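Long-range contacts in ThiJ/PfpI family protein (Pseudomonas syringae pv. tomato, PDB 3EWN), which is of unknown function but belongs to the ThiJ/PfpI (DJ-1/PfpI) family, whose members share a class I glutamine amidotransferase-like alpha/beta fold: residues Gly22-Ala27 with Asp84-Phe89; Met28-Gly33 with Ile54-Lys59; Gly47-Ala52 with Glu188-Thr193; Ala76-Cys81 with Ala104-Phe109; Gly134-Tyr139 with Arg167-Gly172. All coordinates share one frame; numbering follows the deposited sequence.

Overall arrangement
Contacts 1 and 2 form the buried heart of the protein. Both use strand 25-29, which pairs with strand 87-90 in contact 1 and with strand 53-58 in contact 2. Parallel backbone bonds dominate there, with aliphatic side chains above and below. Contact 4 is also buried, but it has no hydrogen bond across and rests on stacked phenylalanines beside the edge strand 76-77, which pairs with strand 53-58. Contact 5 is partly buried toward the opposite edge of the sheet and uses arginines around a tyrosine. Contact 3 lies at the surface, where one arginine holds a turn. That arginine also forms a salt bridge to E24 of contact 1.

Contact 1: residues Gly22-Ala27 with Asp84-Phe89; sequences GDEQIA and DLTVLF
The carbonyl oxygen of Q25 is gripped by two successive N-H groups of the other segment. T86 N lies 2.7 Å from Q25 O, in the carbonyl plane. V87 N lies 3.1 Å from the same Q25 O and is tilted out of that plane. T86 also turns its side chain back. Its OG1 sits anti to the carbonyl carbon (chi1 -55°) and accepts the N-H of Q25. This bond, from Q25 N to T86 OG1, is 2.9 Å long and almost straight (172°). Regular parallel pairing follows. A27 N bonds to V87 O at 2.9 Å, and F89 N bonds to A27 O. Strands 25-29 and 87-90 are thereby joined as inner neighbours of the mixed sheet of this alpha/beta fold.

On one face I26 and V87 lie side by side and point the same way, with I26 CG2 4.1 Å from V87 CB. Helix 177-189 covers this face through M185. On the other face A27 CB presses on L85 CD1 at 3.4 Å, a tight carbon pair. E24 packs its CB and CG on T86, while its carboxylate forms a salt bridge with R190. The T86 hydroxyl thus takes an acceptor role normally filled by a backbone carbonyl, and it secures the N-H of Q25 just where the regular strand pairing begins.

Contact 2: residues Met28-Gly33 with Ile54-Lys59; sequences MLVYPG and IYIVAK
V30 and I56 cross obliquely, methyl against methyl. V30 CG1 is 3.5 Å from I56 CG2, closer than carbon atoms usually pack. The other V30 methyl, CG2, takes the crowded position between backbone N and carbonyl carbon (the chi1 to CG1 is -65°). From there it meets A58 CB at 3.7 Å. V30 therefore touches I56 with both methyls and A58 with one. Selenomethionine M28 leans over I54 at a slant, with its SE 3.8 Å from I54 CG2. The chain bends at the CG-SE bond, and CE reaches the ring of F89.

These are neighbouring parallel strands of a beta-alpha-beta unit made of strand 25-29, helix 36-46 and strand 53-58. The connecting helix covers the face that carries M28, V30 and I56, through P42, H43 and F46 on M28 and L39 on V30. I56 also packs on L70 of the second subunit. L29 and V57 point to the opposite face, where helix 104-114 and F78 cover them.

Three backbone bonds set the register. M28 N meets Y55 O at 2.7 Å in a nearly straight bond. V57 N bonds to M28 O at 2.9 Å. V30 N bonds to V57 O at 2.8 Å. Beyond this the chains part, and a water bridges them: it donates to V30 O at 2.9 Å and accepts from K59 N at 3.0 Å.

Contact 3: residues Gly47-Ala52 with Glu188-Thr193; sequences GSLMGA and ELRDQT
L49 and M50 meet L189 and R190 in a surface contact between a type II beta turn and the end of a helix. The turn, L49 to A52, lies in the link between helix 36-46 and strand 53-58 of the alpha/beta fold. R190 is the first residue to leave the helical path after helix 177-189, and D191 then caps helix 192-201 through a bond from Y194 N.

R190 reaches across to the turn. Its chain bends at chi2 (-57°), which swings CD out of an extended path. NH2 of R190 donates to M50 O at 2.8 Å, with the donor well above the carbonyl plane. The other nitrogens have partners too: NE forms a salt bridge with E24, and NH1 bonds to P19 O. The guanidinium is thus held from several directions, which should fix its rotation.

L49 supplies the apolar part. Its two methyl branches divide the work. CD1 of L49 meets CD1 of L189 at 3.7 Å, the two leucines crossing at about a right angle. CD2 of L49 lies 3.6 Å from R190 CG and sits over one guanidinium face of R190, offset toward its rim.

Contact 4: residues Ala76-Cys81 with Ala104-Phe109; sequences ATFGTC and AETLAF
The rings of F78 and F109 form an offset stack, with centroids 4.7 Å apart and planes at 21°. The closest atoms are F78 CD1 and F109 CG, at 3.4 Å. F109 CB lies over the face of the F78 ring, 4.0 Å from its centroid, in a CH-pi contact. F109 CG is anti to the backbone N (chi1 165°), which puts it close to F78 CD1. E105 works at the edge of F78, where its CG is 3.4 Å from F78 CD2. C81 SG reaches the edge of the F109 ring, 3.7 Å from CZ of F109, as a sulfur-aromatic contact.

This cluster packs helix 104-114 against the alpha/beta sheet near its edge strand 76-77. V57 of strand 53-58 touches both rings, and L29 of strand 25-29 touches F78. T106 OG1 also approaches F78, and its hydroxyl is hydrogen-bonded to D103.

The turn that carries F78 is fixed by two threonines that bond to each other's backbone. T77 N donates to T80 OG1 at 2.9 Å. T80 N donates in return to T77 OG1 at 3.2 Å, an ST motif. Further out, R113 of the same helix bonds to C81 O.

Contact 5: residues Gly134-Tyr139 with Arg167-Gly172; sequences GLLKGY and RNRITG
Two bent arginine chains bring guanidinium groups onto the two faces of Y139. R169 turns at chi2 (63°), which places CD over the ring. R167 turns at chi3 (-75°), which places NE above Y139 CE1. Both guanidiniums then lie flat on the ring, that of R169 almost exactly parallel (5°). R167 CZ is 3.8 Å from the Y139 centroid, and R169 CZ is equally far on the opposite face. Both are cation-pi contacts.

R169 is also held in its own plane. Its NE and NH2 grip one atom side-on, L135 O, with the NE bond at 2.8 Å. On its other side NH1 of R169 donates to N168 OD1 at 2.7 Å. R167 NH1 makes a weak bond to G138 O. A water links Y139 OH (2.6 Å) and N168 OD1.

Y139 closes a type II turn, L136 to Y139, in the loop that follows helix 126-132 after the Schellman motif at G134. The contact ties this loop to the start of strand 169-172, next to strand 163-166 at the margin of the sheet. The in-plane bonds should fix the rotation of R169, and the tyrosine pi system probably eases the close approach of two positive charges.

Contact 1: residues Gly22-Ala27 with Asp84-Phe89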
# COMPACT_ATOMS: atom_id res chain seq x y z
N GLY A 22 -4.48 3.87 -22.76
CA GLY A 22 -5.47 2.82 -22.61
C GLY A 22 -6.79 3.44 -22.21
O GLY A 22 -6.87 4.65 -21.99
N ASP A 23 -7.83 2.63 -22.12
CA ASP A 23 -9.15 3.14 -21.75
C ASP A 23 -9.87 2.18 -20.81
O ASP A 23 -11.09 2.06 -20.84
CB ASP A 23 -9.99 3.34 -23.02
CG ASP A 23 -10.35 2.02 -23.69
OD1 ASP A 23 -9.50 1.11 -23.74
OD2 ASP A 23 -11.49 1.90 -24.18
N GLU A 24 -9.10 1.51 -19.95
CA GLU A 24 -9.67 0.56 -19.01
C GLU A 24 -10.62 1.19 -18.00
O GLU A 24 -10.43 2.32 -17.55
CB GLU A 24 -8.56 -0.17 -18.24
CG GLU A 24 -7.61 -0.99 -19.12
CD GLU A 24 -6.39 -0.21 -19.57
OE1 GLU A 24 -6.36 1.03 -19.42
OE2 GLU A 24 -5.45 -0.85 -20.09
N GLN A 25 -11.66 0.44 -17.64
CA GLN A 25 -12.64 0.85 -16.66
C GLN A 25 -12.40 -0.11 -15.51
O GLN A 25 -12.68 -1.30 -15.63
CB GLN A 25 -14.06 0.67 -17.20
CG GLN A 25 -14.35 1.49 -18.45
CD GLN A 25 -14.21 2.97 -18.22
OE1 GLN A 25 -14.76 3.52 -17.26
NE2 GLN A 25 -13.47 3.65 -19.09
N ILE A 26 -11.90 0.40 -14.39
CA ILE A 26 -11.56 -0.43 -13.25
C ILE A 26 -12.35 -0.08 -12.00
O ILE A 26 -12.26 1.04 -11.50
CB ILE A 26 -10.04 -0.30 -12.95
CG1 ILE A 26 -9.24 -0.73 -14.18
CG2 ILE A 26 -9.66 -1.12 -11.73
CD1 ILE A 26 -7.77 -0.33 -14.15
N ALA A 27 -13.13 -1.04 -11.50
CA ALA A 27 -13.93 -0.81 -10.30
C ALA A 27 -13.32 -1.55 -9.11
O ALA A 27 -13.13 -2.77 -9.16
CB ALA A 27 -15.37 -1.28 -10.52
N ASP A 84 -20.41 -2.13 -17.54
CA ASP A 84 -19.40 -2.99 -18.15
C ASP A 84 -18.02 -2.51 -17.75
O ASP A 84 -17.64 -1.37 -18.02
CB ASP A 84 -19.55 -2.97 -19.68
CG ASP A 84 -20.92 -3.41 -20.14
OD1 ASP A 84 -21.69 -3.97 -19.33
OD2 ASP A 84 -21.24 -3.19 -21.33
N LEU A 85 -17.25 -3.39 -17.11
CA LEU A 85 -15.92 -3.05 -16.62
C LEU A 85 -14.80 -3.88 -17.23
O LEU A 85 -15.02 -5.00 -17.69
CB LEU A 85 -15.87 -3.24 -15.11
CG LEU A 85 -16.89 -2.46 -14.28
CD1 LEU A 85 -17.04 -3.10 -12.90
CD2 LEU A 85 -16.45 -1.01 -14.17
N THR A 86 -13.59 -3.32 -17.23
CA THR A 86 -12.43 -4.05 -17.72
C THR A 86 -12.00 -4.93 -16.55
O THR A 86 -11.66 -6.10 -16.72
CB THR A 86 -11.27 -3.09 -18.06
OG1 THR A 86 -11.73 -2.10 -18.98
CG2 THR A 86 -10.10 -3.86 -18.66
N VAL A 87 -12.05 -4.35 -15.35
CA VAL A 87 -11.67 -5.07 -14.14
C VAL A 87 -12.59 -4.81 -12.95
O VAL A 87 -12.94 -3.67 -12.67
CB VAL A 87 -10.24 -4.70 -13.69
CG1 VAL A 87 -9.88 -5.47 -12.42
CG2 VAL A 87 -9.24 -4.99 -14.80
N LEU A 88 -12.97 -5.89 -12.27
CA LEU A 88 -13.79 -5.80 -11.07
C LEU A 88 -12.82 -6.31 -10.01
O LEU A 88 -12.20 -7.35 -10.20
CB LEU A 88 -15.01 -6.72 -11.14
CG LEU A 88 -15.89 -6.77 -9.88
CD1 LEU A 88 -16.42 -5.38 -9.52
CD2 LEU A 88 -17.04 -7.73 -10.11
N PHE A 89 -12.68 -5.58 -8.90
CA PHE A 89 -11.73 -5.97 -7.86
C PHE A 89 -12.28 -5.85 -6.45
O PHE A 89 -13.01 -4.92 -6.14
CB PHE A 89 -10.48 -5.08 -7.98
CG PHE A 89 -9.54 -5.18 -6.81
CD1 PHE A 89 -8.51 -6.11 -6.81
CD2 PHE A 89 -9.70 -4.35 -5.71
CE1 PHE A 89 -7.64 -6.21 -5.72
CE2 PHE A 89 -8.84 -4.44 -4.61
CZ PHE A 89 -7.80 -5.37 -4.62

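Contact 2: residues Met28-Gly33 with Ile54-Lys59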
# COMPACT_ATOMS: atom_id res chain seq x y z
N MSE A 28 -13.01 -0.81 -8.05
CA MSE A 28 -12.42 -1.39 -6.85
C MSE A 28 -13.37 -1.20 -5.67
O MSE A 28 -13.64 -0.08 -5.25
CB MSE A 28 -11.07 -0.72 -6.58
CG MSE A 28 -10.12 -0.76 -7.78
SE MSE A 28 -8.38 0.01 -7.49
CE MSE A 28 -7.50 -1.48 -6.70
N LEU A 29 -13.88 -2.31 -5.16
CA LEU A 29 -14.80 -2.28 -4.03
C LEU A 29 -14.09 -1.90 -2.74
O LEU A 29 -12.97 -2.33 -2.49
CB LEU A 29 -15.45 -3.65 -3.86
CG LEU A 29 -16.37 -3.84 -2.65
CD1 LEU A 29 -17.69 -3.12 -2.89
CD2 LEU A 29 -16.62 -5.33 -2.43
N VAL A 30 -14.74 -1.07 -1.93
CA VAL A 30 -14.20 -0.70 -0.62
C VAL A 30 -15.36 -0.84 0.35
O VAL A 30 -16.51 -0.71 -0.03
CB VAL A 30 -13.65 0.76 -0.57
CG1 VAL A 30 -12.46 0.89 -1.50
CG2 VAL A 30 -14.74 1.77 -0.91
N TYR A 31 -15.04 -1.13 1.61
CA TYR A 31 -16.07 -1.32 2.63
C TYR A 31 -15.46 -1.13 4.00
O TYR A 31 -14.24 -1.21 4.17
CB TYR A 31 -16.69 -2.72 2.50
CG TYR A 31 -15.68 -3.85 2.43
CD1 TYR A 31 -15.09 -4.36 3.58
CD2 TYR A 31 -15.31 -4.40 1.20
CE1 TYR A 31 -14.15 -5.39 3.52
CE2 TYR A 31 -14.36 -5.43 1.13
CZ TYR A 31 -13.79 -5.92 2.29
OH TYR A 31 -12.87 -6.94 2.22
N PRO A 32 -16.30 -0.87 5.01
CA PRO A 32 -15.78 -0.68 6.37
C PRO A 32 -15.00 -1.90 6.84
O PRO A 32 -15.42 -3.03 6.63
CB PRO A 32 -17.05 -0.46 7.19
CG PRO A 32 -18.00 0.17 6.20
CD PRO A 32 -17.76 -0.67 4.97
N GLY A 33 -13.85 -1.66 7.46
CA GLY A 33 -13.07 -2.77 7.97
C GLY A 33 -12.13 -3.46 7.00
O GLY A 33 -11.49 -4.44 7.36
N ILE A 54 -10.39 4.72 -12.77
CA ILE A 54 -10.57 3.87 -11.60
C ILE A 54 -11.74 4.36 -10.75
O ILE A 54 -11.84 5.55 -10.45
CB ILE A 54 -9.30 3.87 -10.71
CG1 ILE A 54 -8.12 3.31 -11.50
CG2 ILE A 54 -9.55 3.02 -9.46
CD1 ILE A 54 -6.79 3.43 -10.76
N TYR A 55 -12.62 3.44 -10.38
CA TYR A 55 -13.78 3.78 -9.56
C TYR A 55 -13.65 3.11 -8.20
O TYR A 55 -13.45 1.90 -8.12
CB TYR A 55 -15.06 3.30 -10.24
CG TYR A 55 -15.24 3.82 -11.65
CD1 TYR A 55 -15.80 5.06 -11.89
CD2 TYR A 55 -14.80 3.07 -12.74
CE1 TYR A 55 -15.94 5.56 -13.19
CE2 TYR A 55 -14.92 3.56 -14.05
CZ TYR A 55 -15.49 4.81 -14.26
OH TYR A 55 -15.61 5.30 -15.54
N ILE A 56 -13.73 3.91 -7.13
CA ILE A 56 -13.66 3.38 -5.77
C ILE A 56 -15.13 3.23 -5.38
O ILE A 56 -15.79 4.19 -5.01
CB ILE A 56 -12.94 4.37 -4.84
CG1 ILE A 56 -11.57 4.73 -5.43
CG2 ILE A 56 -12.76 3.77 -3.45
CD1 ILE A 56 -10.66 3.52 -5.67
N VAL A 57 -15.63 2.00 -5.50
CA VAL A 57 -17.04 1.70 -5.26
C VAL A 57 -17.42 1.18 -3.88
O VAL A 57 -16.78 0.29 -3.34
CB VAL A 57 -17.53 0.66 -6.29
CG1 VAL A 57 -19.04 0.54 -6.23
CG2 VAL A 57 -17.07 1.06 -7.68
N ALA A 58 -18.50 1.74 -3.34
CA ALA A 58 -19.01 1.34 -2.04
C ALA A 58 -20.53 1.41 -2.02
O ALA A 58 -21.15 1.93 -2.95
CB ALA A 58 -18.43 2.24 -0.95
N LYS A 59 -21.13 0.89 -0.95
CA LYS A 59 -22.59 0.89 -0.81
C LYS A 59 -23.12 2.33 -0.86
O LYS A 59 -24.22 2.58 -1.35
CB LYS A 59 -22.98 0.22 0.51
CG LYS A 59 -24.44 -0.22 0.61
CD LYS A 59 -24.65 -1.14 1.81
CE LYS A 59 -26.07 -1.66 1.86
NZ LYS A 59 -26.28 -2.63 2.97
O HOH W 1 -19.29 -0.79 0.71

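Contact 3: residues Gly47-Ala52 with Glu188-Thr193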
# COMPACT_ATOMS: atom_id res chain seq x y z
N GLY A 47 -3.12 2.41 -10.89
CA GLY A 47 -3.02 3.86 -11.02
C GLY A 47 -1.95 4.30 -12.00
O GLY A 47 -1.94 5.45 -12.43
N SER A 48 -1.05 3.39 -12.36
CA SER A 48 0.03 3.71 -13.30
C SER A 48 -0.44 3.69 -14.75
O SER A 48 0.26 4.16 -15.64
CB SER A 48 1.18 2.72 -13.15
OG SER A 48 0.87 1.49 -13.78
N LEU A 49 -1.63 3.14 -14.98
CA LEU A 49 -2.19 3.03 -16.33
C LEU A 49 -2.73 4.36 -16.87
O LEU A 49 -3.74 4.86 -16.40
CB LEU A 49 -3.31 1.99 -16.32
CG LEU A 49 -2.90 0.57 -15.90
CD1 LEU A 49 -4.14 -0.27 -15.62
CD2 LEU A 49 -2.05 -0.06 -17.00
N MSE A 50 -2.04 4.93 -17.87
CA MSE A 50 -2.47 6.19 -18.47
C MSE A 50 -3.77 6.02 -19.25
O MSE A 50 -3.89 5.11 -20.08
CB MSE A 50 -1.39 6.71 -19.43
CG MSE A 50 -0.11 7.18 -18.76
SE MSE A 50 1.33 7.45 -20.04
CE MSE A 50 0.61 9.00 -20.92
N GLY A 51 -4.75 6.87 -18.98
CA GLY A 51 -6.02 6.80 -19.68
C GLY A 51 -7.09 5.97 -18.99
O GLY A 51 -8.27 6.08 -19.32
N ALA A 52 -6.68 5.13 -18.04
CA ALA A 52 -7.61 4.28 -17.34
C ALA A 52 -8.41 5.08 -16.32
O ALA A 52 -7.93 6.08 -15.78
CB ALA A 52 -6.87 3.15 -16.63
N GLU A 188 -0.55 -7.54 -18.25
CA GLU A 188 -1.68 -8.18 -18.93
C GLU A 188 -2.48 -7.16 -19.73
O GLU A 188 -2.82 -7.38 -20.89
CB GLU A 188 -2.59 -8.85 -17.90
CG GLU A 188 -3.92 -9.41 -18.43
CD GLU A 188 -3.73 -10.54 -19.43
OE1 GLU A 188 -2.67 -11.20 -19.39
OE2 GLU A 188 -4.65 -10.79 -20.24
N LEU A 189 -2.76 -6.02 -19.10
CA LEU A 189 -3.53 -4.95 -19.72
C LEU A 189 -2.78 -4.17 -20.81
O LEU A 189 -3.37 -3.77 -21.82
CB LEU A 189 -4.03 -3.99 -18.64
CG LEU A 189 -5.00 -4.66 -17.65
CD1 LEU A 189 -5.28 -3.73 -16.47
CD2 LEU A 189 -6.29 -5.01 -18.37
N ARG A 190 -1.48 -3.95 -20.60
CA ARG A 190 -0.67 -3.24 -21.58
C ARG A 190 0.36 -4.24 -22.09
O ARG A 190 0.03 -5.12 -22.88
CB ARG A 190 -0.00 -2.02 -20.92
CG ARG A 190 -1.00 -1.02 -20.33
CD ARG A 190 -1.98 -0.51 -21.38
NE ARG A 190 -3.02 0.35 -20.80
CZ ARG A 190 -2.87 1.64 -20.53
NH1 ARG A 190 -1.72 2.26 -20.78
NH2 ARG A 190 -3.87 2.32 -19.97
N ASP A 191 1.62 -4.11 -21.66
CA ASP A 191 2.63 -5.09 -22.06
C ASP A 191 3.71 -5.15 -20.99
O ASP A 191 3.66 -4.41 -20.02
CB ASP A 191 3.21 -4.79 -23.46
CG ASP A 191 4.13 -3.59 -23.50
OD1 ASP A 191 4.46 -3.01 -22.44
OD2 ASP A 191 4.55 -3.22 -24.63
N GLN A 192 4.68 -6.04 -21.15
CA GLN A 192 5.71 -6.17 -20.13
C GLN A 192 6.58 -4.94 -19.93
O GLN A 192 6.98 -4.62 -18.81
CB GLN A 192 6.61 -7.37 -20.43
CG GLN A 192 7.59 -7.66 -19.31
CD GLN A 192 8.33 -8.96 -19.50
OE1 GLN A 192 7.77 -9.93 -20.02
NE2 GLN A 192 9.58 -9.01 -19.06
N THR A 193 6.88 -4.24 -21.02
CA THR A 193 7.70 -3.05 -20.92
C THR A 193 7.02 -1.98 -20.07
O THR A 193 7.66 -1.31 -19.26
CB THR A 193 8.01 -2.46 -22.30
OG1 THR A 193 8.66 -3.46 -23.10
CG2 THR A 193 8.93 -1.25 -22.17

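Contact 4: residues Ala76-Cys81 with Ala104-Phe109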
# COMPACT_ATOMS: atom_id res chain seq x y z
N ALA A 76 -17.86 6.20 -6.19
CA ALA A 76 -19.01 5.62 -6.88
C ALA A 76 -19.76 4.68 -5.94
O ALA A 76 -19.19 4.18 -4.97
CB ALA A 76 -18.54 4.85 -8.11
N THR A 77 -21.03 4.47 -6.23
CA THR A 77 -21.87 3.57 -5.45
C THR A 77 -22.23 2.42 -6.38
O THR A 77 -21.91 2.47 -7.56
CB THR A 77 -23.17 4.26 -4.98
OG1 THR A 77 -23.95 4.62 -6.13
CG2 THR A 77 -22.85 5.50 -4.17
N PHE A 78 -22.89 1.40 -5.85
CA PHE A 78 -23.28 0.26 -6.67
C PHE A 78 -24.18 0.73 -7.81
O PHE A 78 -24.30 0.06 -8.83
CB PHE A 78 -24.02 -0.78 -5.83
CG PHE A 78 -23.23 -1.29 -4.66
CD1 PHE A 78 -21.85 -1.37 -4.71
CD2 PHE A 78 -23.89 -1.71 -3.50
CE1 PHE A 78 -21.12 -1.86 -3.63
CE2 PHE A 78 -23.17 -2.20 -2.42
CZ PHE A 78 -21.78 -2.28 -2.48
N GLY A 79 -24.80 1.90 -7.63
CA GLY A 79 -25.67 2.44 -8.65
C GLY A 79 -24.98 3.28 -9.70
O GLY A 79 -25.39 3.27 -10.86
N THR A 80 -23.94 4.01 -9.32
CA THR A 80 -23.23 4.86 -10.29
C THR A 80 -22.01 4.20 -10.93
O THR A 80 -21.40 4.76 -11.83
CB THR A 80 -22.81 6.20 -9.65
OG1 THR A 80 -21.92 5.97 -8.56
CG2 THR A 80 -24.04 6.96 -9.15
N CYS A 81 -21.66 3.01 -10.46
CA CYS A 81 -20.52 2.30 -11.05
C CYS A 81 -20.91 1.82 -12.44
O CYS A 81 -22.01 1.30 -12.63
CB CYS A 81 -20.14 1.10 -10.18
SG CYS A 81 -18.77 0.11 -10.83
N ALA A 104 -26.44 -8.51 1.18
CA ALA A 104 -27.20 -8.75 -0.05
C ALA A 104 -26.93 -7.75 -1.17
O ALA A 104 -26.74 -8.14 -2.33
CB ALA A 104 -28.69 -8.78 0.26
N GLU A 105 -26.91 -6.46 -0.85
CA GLU A 105 -26.68 -5.44 -1.87
C GLU A 105 -25.28 -5.55 -2.47
O GLU A 105 -25.11 -5.42 -3.68
CB GLU A 105 -26.89 -4.04 -1.31
CG GLU A 105 -26.79 -2.96 -2.37
CD GLU A 105 -27.19 -1.58 -1.87
OE1 GLU A 105 -27.07 -0.61 -2.66
OE2 GLU A 105 -27.63 -1.47 -0.71
N THR A 106 -24.29 -5.78 -1.62
CA THR A 106 -22.91 -5.91 -2.10
C THR A 106 -22.78 -7.12 -3.02
O THR A 106 -22.18 -7.03 -4.09
CB THR A 106 -21.93 -6.05 -0.92
OG1 THR A 106 -22.00 -4.87 -0.11
CG2 THR A 106 -20.50 -6.21 -1.43
N LEU A 107 -23.34 -8.25 -2.61
CA LEU A 107 -23.27 -9.45 -3.43
C LEU A 107 -23.97 -9.27 -4.77
O LEU A 107 -23.46 -9.70 -5.80
CB LEU A 107 -23.87 -10.65 -2.68
CG LEU A 107 -23.13 -11.10 -1.42
CD1 LEU A 107 -23.85 -12.29 -0.80
CD2 LEU A 107 -21.68 -11.47 -1.77
N ALA A 108 -25.13 -8.63 -4.75
CA ALA A 108 -25.89 -8.40 -5.98
C ALA A 108 -25.06 -7.58 -6.96
O ALA A 108 -25.04 -7.87 -8.15
CB ALA A 108 -27.20 -7.67 -5.66
N PHE A 109 -24.38 -6.56 -6.44
CA PHE A 109 -23.53 -5.69 -7.26
C PHE A 109 -22.38 -6.49 -7.85
O PHE A 109 -22.10 -6.40 -9.04
CB PHE A 109 -22.96 -4.55 -6.42
CG PHE A 109 -21.82 -3.82 -7.07
CD1 PHE A 109 -22.04 -2.93 -8.12
CD2 PHE A 109 -20.50 -4.07 -6.67
CE1 PHE A 109 -20.97 -2.29 -8.75
CE2 PHE A 109 -19.43 -3.43 -7.30
CZ PHE A 109 -19.67 -2.54 -8.34

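Contact 5: residues Gly134-Tyr139 with Arg167-Gly172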
# COMPACT_ATOMS: atom_id res chain seq x y z
N GLY A 134 -20.80 -15.77 -6.08
CA GLY A 134 -20.95 -16.80 -7.10
C GLY A 134 -20.06 -16.64 -8.31
O GLY A 134 -20.39 -17.11 -9.40
N LEU A 135 -18.91 -15.99 -8.13
CA LEU A 135 -17.97 -15.75 -9.22
C LEU A 135 -16.79 -16.71 -9.31
O LEU A 135 -15.93 -16.54 -10.17
CB LEU A 135 -17.43 -14.32 -9.10
CG LEU A 135 -18.19 -13.16 -9.75
CD1 LEU A 135 -19.66 -13.48 -9.89
CD2 LEU A 135 -17.96 -11.91 -8.94
N LEU A 136 -16.75 -17.72 -8.44
CA LEU A 136 -15.63 -18.67 -8.48
C LEU A 136 -16.08 -20.11 -8.66
O LEU A 136 -15.44 -21.03 -8.14
CB LEU A 136 -14.80 -18.55 -7.20
CG LEU A 136 -14.19 -17.18 -6.86
CD1 LEU A 136 -13.52 -17.26 -5.49
CD2 LEU A 136 -13.19 -16.76 -7.93
N LYS A 137 -17.17 -20.32 -9.39
CA LYS A 137 -17.69 -21.66 -9.61
C LYS A 137 -16.77 -22.45 -10.54
O LYS A 137 -16.76 -22.22 -11.75
CB LYS A 137 -19.10 -21.60 -10.21
CG LYS A 137 -20.13 -20.92 -9.31
CD LYS A 137 -21.52 -20.96 -9.93
CE LYS A 137 -22.51 -20.16 -9.11
NZ LYS A 137 -22.51 -20.58 -7.68
N GLY A 138 -16.00 -23.36 -9.96
CA GLY A 138 -15.08 -24.17 -10.74
C GLY A 138 -13.76 -23.47 -11.05
O GLY A 138 -12.96 -23.98 -11.83
N TYR A 139 -13.53 -22.32 -10.44
CA TYR A 139 -12.31 -21.55 -10.67
C TYR A 139 -11.25 -21.73 -9.60
O TYR A 139 -11.56 -21.76 -8.41
CB TYR A 139 -12.64 -20.05 -10.76
CG TYR A 139 -13.36 -19.65 -12.01
CD1 TYR A 139 -12.66 -19.27 -13.15
CD2 TYR A 139 -14.75 -19.68 -12.07
CE1 TYR A 139 -13.33 -18.94 -14.33
CE2 TYR A 139 -15.43 -19.35 -13.23
CZ TYR A 139 -14.71 -18.98 -14.36
OH TYR A 139 -15.39 -18.66 -15.51
N ARG A 167 -8.43 -18.61 -16.37
CA ARG A 167 -9.25 -17.93 -17.35
C ARG A 167 -9.24 -16.43 -17.01
O ARG A 167 -8.17 -15.83 -16.91
CB ARG A 167 -10.67 -18.52 -17.34
CG ARG A 167 -10.74 -19.87 -18.07
CD ARG A 167 -11.95 -20.68 -17.65
NE ARG A 167 -11.76 -21.26 -16.33
CZ ARG A 167 -12.72 -21.86 -15.63
NH1 ARG A 167 -12.46 -22.36 -14.43
NH2 ARG A 167 -13.96 -21.94 -16.13
N ASN A 168 -10.41 -15.82 -16.81
CA ASN A 168 -10.42 -14.40 -16.50
C ASN A 168 -10.53 -14.09 -15.01
O ASN A 168 -10.90 -12.98 -14.63
CB ASN A 168 -11.53 -13.70 -17.29
CG ASN A 168 -12.90 -13.95 -16.72
OD1 ASN A 168 -13.19 -15.05 -16.24
ND2 ASN A 168 -13.75 -12.94 -16.77
N ARG A 169 -10.22 -15.07 -14.18
CA ARG A 169 -10.23 -14.90 -12.73
C ARG A 169 -8.78 -14.82 -12.28
O ARG A 169 -8.02 -15.77 -12.48
CB ARG A 169 -10.90 -16.10 -12.03
CG ARG A 169 -12.37 -15.93 -11.70
CD ARG A 169 -13.23 -15.77 -12.95
NE ARG A 169 -14.64 -15.95 -12.62
CZ ARG A 169 -15.64 -15.83 -13.50
NH1 ARG A 169 -15.38 -15.52 -14.76
NH2 ARG A 169 -16.89 -16.04 -13.11
N ILE A 170 -8.40 -13.70 -11.68
CA ILE A 170 -7.03 -13.54 -11.20
C ILE A 170 -7.09 -13.10 -9.74
O ILE A 170 -7.65 -12.05 -9.42
CB ILE A 170 -6.26 -12.51 -12.05
CG1 ILE A 170 -6.30 -12.94 -13.52
CG2 ILE A 170 -4.81 -12.41 -11.56
CD1 ILE A 170 -5.62 -11.99 -14.49
N THR A 171 -6.52 -13.91 -8.86
CA THR A 171 -6.54 -13.61 -7.44
C THR A 171 -5.15 -13.59 -6.81
O THR A 171 -4.26 -14.35 -7.21
CB THR A 171 -7.42 -14.63 -6.67
OG1 THR A 171 -7.02 -15.97 -7.00
CG2 THR A 171 -8.89 -14.44 -7.02
N GLY A 172 -4.97 -12.70 -5.84
CA GLY A 172 -3.70 -12.60 -5.15
C GLY A 172 -3.87 -13.10 -3.73
O GLY A 172 -4.97 -13.07 -3.19
O HOH W 2 -14.15 -17.52 -17.45